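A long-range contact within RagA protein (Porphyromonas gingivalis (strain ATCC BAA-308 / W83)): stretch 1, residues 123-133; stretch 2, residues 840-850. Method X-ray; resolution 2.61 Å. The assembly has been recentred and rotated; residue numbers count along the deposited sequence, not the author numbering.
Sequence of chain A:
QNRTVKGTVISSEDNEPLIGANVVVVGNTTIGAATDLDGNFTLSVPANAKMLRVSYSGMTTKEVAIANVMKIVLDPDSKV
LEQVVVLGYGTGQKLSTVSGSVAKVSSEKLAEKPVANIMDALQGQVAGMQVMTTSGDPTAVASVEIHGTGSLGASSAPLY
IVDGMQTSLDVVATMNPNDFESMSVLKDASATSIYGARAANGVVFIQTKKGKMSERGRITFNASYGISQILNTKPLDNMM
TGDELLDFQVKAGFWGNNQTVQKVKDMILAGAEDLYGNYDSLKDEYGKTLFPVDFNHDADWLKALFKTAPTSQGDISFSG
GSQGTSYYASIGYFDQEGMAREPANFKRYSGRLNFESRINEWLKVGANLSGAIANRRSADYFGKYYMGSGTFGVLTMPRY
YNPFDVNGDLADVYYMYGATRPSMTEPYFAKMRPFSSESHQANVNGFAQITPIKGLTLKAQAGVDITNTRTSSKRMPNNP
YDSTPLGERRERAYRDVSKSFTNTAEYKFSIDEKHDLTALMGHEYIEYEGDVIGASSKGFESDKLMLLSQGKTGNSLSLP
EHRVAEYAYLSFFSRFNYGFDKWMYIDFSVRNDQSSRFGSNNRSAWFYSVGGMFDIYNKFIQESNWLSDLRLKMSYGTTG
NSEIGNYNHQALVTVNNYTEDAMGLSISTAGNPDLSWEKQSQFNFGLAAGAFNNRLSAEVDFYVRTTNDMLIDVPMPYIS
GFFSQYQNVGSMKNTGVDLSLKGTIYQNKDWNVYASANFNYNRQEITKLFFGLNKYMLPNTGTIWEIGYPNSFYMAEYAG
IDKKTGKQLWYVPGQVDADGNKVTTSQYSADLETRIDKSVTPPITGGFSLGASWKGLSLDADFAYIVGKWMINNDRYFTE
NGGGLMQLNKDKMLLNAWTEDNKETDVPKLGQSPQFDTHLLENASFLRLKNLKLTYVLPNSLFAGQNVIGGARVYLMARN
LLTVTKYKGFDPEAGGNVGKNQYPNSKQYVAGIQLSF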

# COMPACT_ATOMS: atom_id res chain seq x y z
N GLN A 123 -13.32 -36.13 7.49
CA GLN A 123 -13.59 -36.53 8.86
C GLN A 123 -14.36 -37.84 8.87
O GLN A 123 -15.44 -37.94 8.29
CB GLN A 123 -14.38 -35.46 9.58
CG GLN A 123 -14.25 -35.55 11.06
CD GLN A 123 -15.22 -34.66 11.78
OE1 GLN A 123 -16.40 -34.61 11.44
NE2 GLN A 123 -14.73 -33.92 12.77
N GLY A 124 -13.77 -38.85 9.51
CA GLY A 124 -14.37 -40.16 9.59
C GLY A 124 -14.12 -41.08 8.41
O GLY A 124 -14.65 -42.19 8.41
N GLN A 125 -13.33 -40.66 7.42
CA GLN A 125 -13.19 -41.42 6.18
C GLN A 125 -11.89 -42.21 6.07
O GLN A 125 -11.84 -43.19 5.31
CB GLN A 125 -13.30 -40.47 4.97
CG GLN A 125 -14.65 -39.77 4.85
CD GLN A 125 -15.80 -40.75 4.73
OE1 GLN A 125 -15.79 -41.63 3.87
NE2 GLN A 125 -16.80 -40.61 5.59
N VAL A 126 -10.85 -41.83 6.79
CA VAL A 126 -9.56 -42.50 6.68
C VAL A 126 -9.05 -42.87 8.07
O VAL A 126 -8.90 -42.00 8.93
CB VAL A 126 -8.53 -41.64 5.94
CG1 VAL A 126 -7.20 -42.36 5.87
CG2 VAL A 126 -9.03 -41.32 4.55
N ALA A 127 -8.76 -44.15 8.28
CA ALA A 127 -8.25 -44.64 9.55
C ALA A 127 -6.95 -43.93 9.92
O ALA A 127 -6.01 -43.90 9.13
CB ALA A 127 -8.02 -46.15 9.49
N GLY A 128 -6.91 -43.36 11.12
CA GLY A 128 -5.72 -42.72 11.63
C GLY A 128 -5.62 -41.24 11.33
O GLY A 128 -4.68 -40.59 11.82
N MET A 129 -6.53 -40.68 10.55
CA MET A 129 -6.47 -39.27 10.19
C MET A 129 -7.56 -38.53 10.96
O MET A 129 -8.75 -38.84 10.79
CB MET A 129 -6.62 -39.08 8.68
CG MET A 129 -6.53 -37.64 8.22
SD MET A 129 -7.04 -37.48 6.48
CE MET A 129 -5.60 -36.69 5.81
N GLN A 130 -7.16 -37.57 11.80
CA GLN A 130 -8.08 -36.88 12.71
C GLN A 130 -8.39 -35.49 12.16
O GLN A 130 -7.57 -34.56 12.27
CB GLN A 130 -7.51 -36.80 14.13
CG GLN A 130 -8.61 -36.74 15.20
CD GLN A 130 -8.10 -36.39 16.60
OE1 GLN A 130 -8.38 -37.10 17.56
NE2 GLN A 130 -7.38 -35.27 16.72
N VAL A 131 -9.59 -35.34 11.60
CA VAL A 131 -10.07 -34.09 11.03
C VAL A 131 -10.93 -33.37 12.05
O VAL A 131 -11.84 -33.97 12.63
CB VAL A 131 -10.90 -34.33 9.76
CG1 VAL A 131 -11.27 -32.99 9.14
CG2 VAL A 131 -10.17 -35.26 8.78
N MET A 132 -10.67 -32.07 12.25
CA MET A 132 -11.57 -31.26 13.07
C MET A 132 -11.52 -29.80 12.61
O MET A 132 -10.44 -29.25 12.39
CB MET A 132 -11.22 -31.37 14.56
CG MET A 132 -11.83 -32.59 15.25
SD MET A 132 -11.61 -32.58 17.02
CE MET A 132 -9.89 -33.05 17.17
N THR A 133 -12.69 -29.20 12.45
CA THR A 133 -12.85 -27.78 12.17
C THR A 133 -13.49 -27.14 13.39
O THR A 133 -14.60 -27.53 13.78
CB THR A 133 -13.70 -27.55 10.93
OG1 THR A 133 -13.41 -28.55 9.95
CG2 THR A 133 -13.43 -26.17 10.36
N VAL A 840 -5.79 -34.25 26.14
CA VAL A 840 -6.19 -33.02 25.46
C VAL A 840 -6.35 -33.24 23.96
O VAL A 840 -7.21 -32.61 23.33
CB VAL A 840 -5.18 -31.91 25.77
CG1 VAL A 840 -5.75 -30.54 25.40
CG2 VAL A 840 -4.86 -31.93 27.24
N THR A 841 -5.56 -34.12 23.36
CA THR A 841 -5.80 -34.55 21.98
C THR A 841 -6.64 -35.81 22.00
O THR A 841 -6.28 -36.77 22.69
CB THR A 841 -4.48 -34.82 21.26
OG1 THR A 841 -3.59 -33.70 21.41
CG2 THR A 841 -4.68 -35.10 19.78
N PRO A 842 -7.78 -35.86 21.32
CA PRO A 842 -8.71 -37.00 21.47
C PRO A 842 -8.08 -38.28 20.96
O PRO A 842 -7.58 -38.32 19.82
CB PRO A 842 -9.92 -36.60 20.62
CG PRO A 842 -9.86 -35.11 20.56
CD PRO A 842 -8.39 -34.76 20.55
N PRO A 843 -8.11 -39.36 21.75
CA PRO A 843 -7.37 -40.58 21.37
C PRO A 843 -8.07 -41.44 20.35
O PRO A 843 -7.40 -42.25 19.70
CB PRO A 843 -7.24 -41.36 22.71
CG PRO A 843 -7.79 -40.45 23.77
CD PRO A 843 -8.72 -39.49 23.08
N ILE A 844 -9.39 -41.31 20.19
CA ILE A 844 -10.18 -42.23 19.38
C ILE A 844 -10.82 -41.48 18.21
O ILE A 844 -11.52 -40.48 18.40
CB ILE A 844 -11.21 -42.97 20.25
CG1 ILE A 844 -10.44 -43.83 21.27
CG2 ILE A 844 -12.15 -43.82 19.40
CD1 ILE A 844 -11.28 -44.53 22.35
N THR A 845 -10.56 -41.97 16.99
CA THR A 845 -10.97 -41.35 15.74
C THR A 845 -11.54 -42.43 14.85
O THR A 845 -10.83 -43.38 14.49
CB THR A 845 -9.78 -40.69 15.04
OG1 THR A 845 -9.15 -39.76 15.93
CG2 THR A 845 -10.24 -39.96 13.78
N GLY A 846 -12.81 -42.28 14.45
CA GLY A 846 -13.41 -43.23 13.54
C GLY A 846 -14.49 -42.61 12.68
O GLY A 846 -14.81 -41.42 12.76
N GLY A 847 -15.05 -43.46 11.82
CA GLY A 847 -16.20 -43.12 11.01
C GLY A 847 -16.78 -44.39 10.43
O GLY A 847 -16.15 -45.45 10.45
N PHE A 848 -18.00 -44.27 9.92
CA PHE A 848 -18.58 -45.36 9.16
C PHE A 848 -19.54 -44.80 8.13
O PHE A 848 -20.15 -43.75 8.33
CB PHE A 848 -19.28 -46.40 10.05
CG PHE A 848 -20.28 -45.82 11.00
CD1 PHE A 848 -19.88 -45.31 12.23
CD2 PHE A 848 -21.63 -45.81 10.68
CE1 PHE A 848 -20.82 -44.78 13.13
CE2 PHE A 848 -22.58 -45.30 11.58
CZ PHE A 848 -22.17 -44.78 12.80
N SER A 849 -19.63 -45.50 7.00
CA SER A 849 -20.45 -45.10 5.87
C SER A 849 -21.36 -46.26 5.48
O SER A 849 -20.89 -47.39 5.30
CB SER A 849 -19.56 -44.67 4.68
OG SER A 849 -18.73 -43.56 5.02
N LEU A 850 -22.66 -45.99 5.40
CA LEU A 850 -23.65 -46.91 4.86
C LEU A 850 -24.00 -46.50 3.45
O LEU A 850 -23.53 -45.48 2.93
CB LEU A 850 -24.91 -46.93 5.72
CG LEU A 850 -24.78 -47.43 7.15
CD1 LEU A 850 -25.05 -46.27 8.08
CD2 LEU A 850 -25.75 -48.58 7.39

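Two glycines set backbone against backbone form the most unusual feature of this contact. The CA atoms of Gly124 and Gly847 lie only 3.8 Å apart, as far from one another as neighbours along a single chain, although more than seven hundred residues separate them in sequence. Two CA-H...O contacts, one donated from each stretch, accompany the approach: Gly124 CA lies 3.4 Å from Gly846 O, and Gly847 CA lies 3.2 Å from Gly124 O, with angles at the hydrogen of 131° and 142°. An alpha hydrogen flanked by two peptide groups is slightly acidic, and a carbonyl oxygen can accept a weak contact from it. Such contacts are individually feeble, but they illustrate a general principle: where side chains are absent, main chains can pack at a range otherwise closed to them.

The coordinates make the need for glycine explicit at both positions. At Gly847 an ideal CB would point toward the first stretch and fall 1.9 Å from Gly124 O, an outright clash. At Gly124 the case is twofold. An ideal CB there would sit a tight 3.4 Å from Gly847 CA, and the backbone angles of 84/4 would in any event jam it against the carbonyl oxygen of Gln123. Gly128 offers an instructive contrast. It too has a positive phi, 91°, but here the backbone angles alone already call for glycine: it occupies the type II turn from Val126 to Met129, closed by Met129 N donating to Val126 O at 3.2 Å, and an ideal CB would meet nothing of the second stretch.

Beyond the turn, the partners change from bare backbone to side chains. Gln130 and Thr845 are the residues most covered by the opposing stretch. Thr845 directs its CA-to-CB bond toward the first stretch, where its OG1 lies 3.2 Å from Gln130 CG and its CG2 packs 3.5 Å from Met129 O. The CA-to-CB bond of Gln130 points sideways, yet with chi1 and chi2 both t the chain extends far enough to bring its amide to Pro842 and Thr841. The modelled orientation of that amide is probably turned over, so the identity of the atom nearest Pro842 O is best left open; the close packing of the extended side chain is the firmer observation.

At the edges the contact is looser. The CA-to-CB bond of Met132 points toward the second stretch, and CE lies 4.0 Å from Pro842 CG, an apolar touch. The CA-to-CB bond of Gln125 points away from the second stretch, but two m rotamers fold its end back until NE2 comes within 3.6 Å of Ser849 OG, a hydroxyl already hydrogen-bonded elsewhere in the structure. Within the first stretch, Gln123 NE2 donates to Val131 O at 2.9 Å, tying the segment before the turn to the strand after it. With 409 Å² buried, this contact shows how the absence of two side chains lets backbones meet, with side-chain packing alongside.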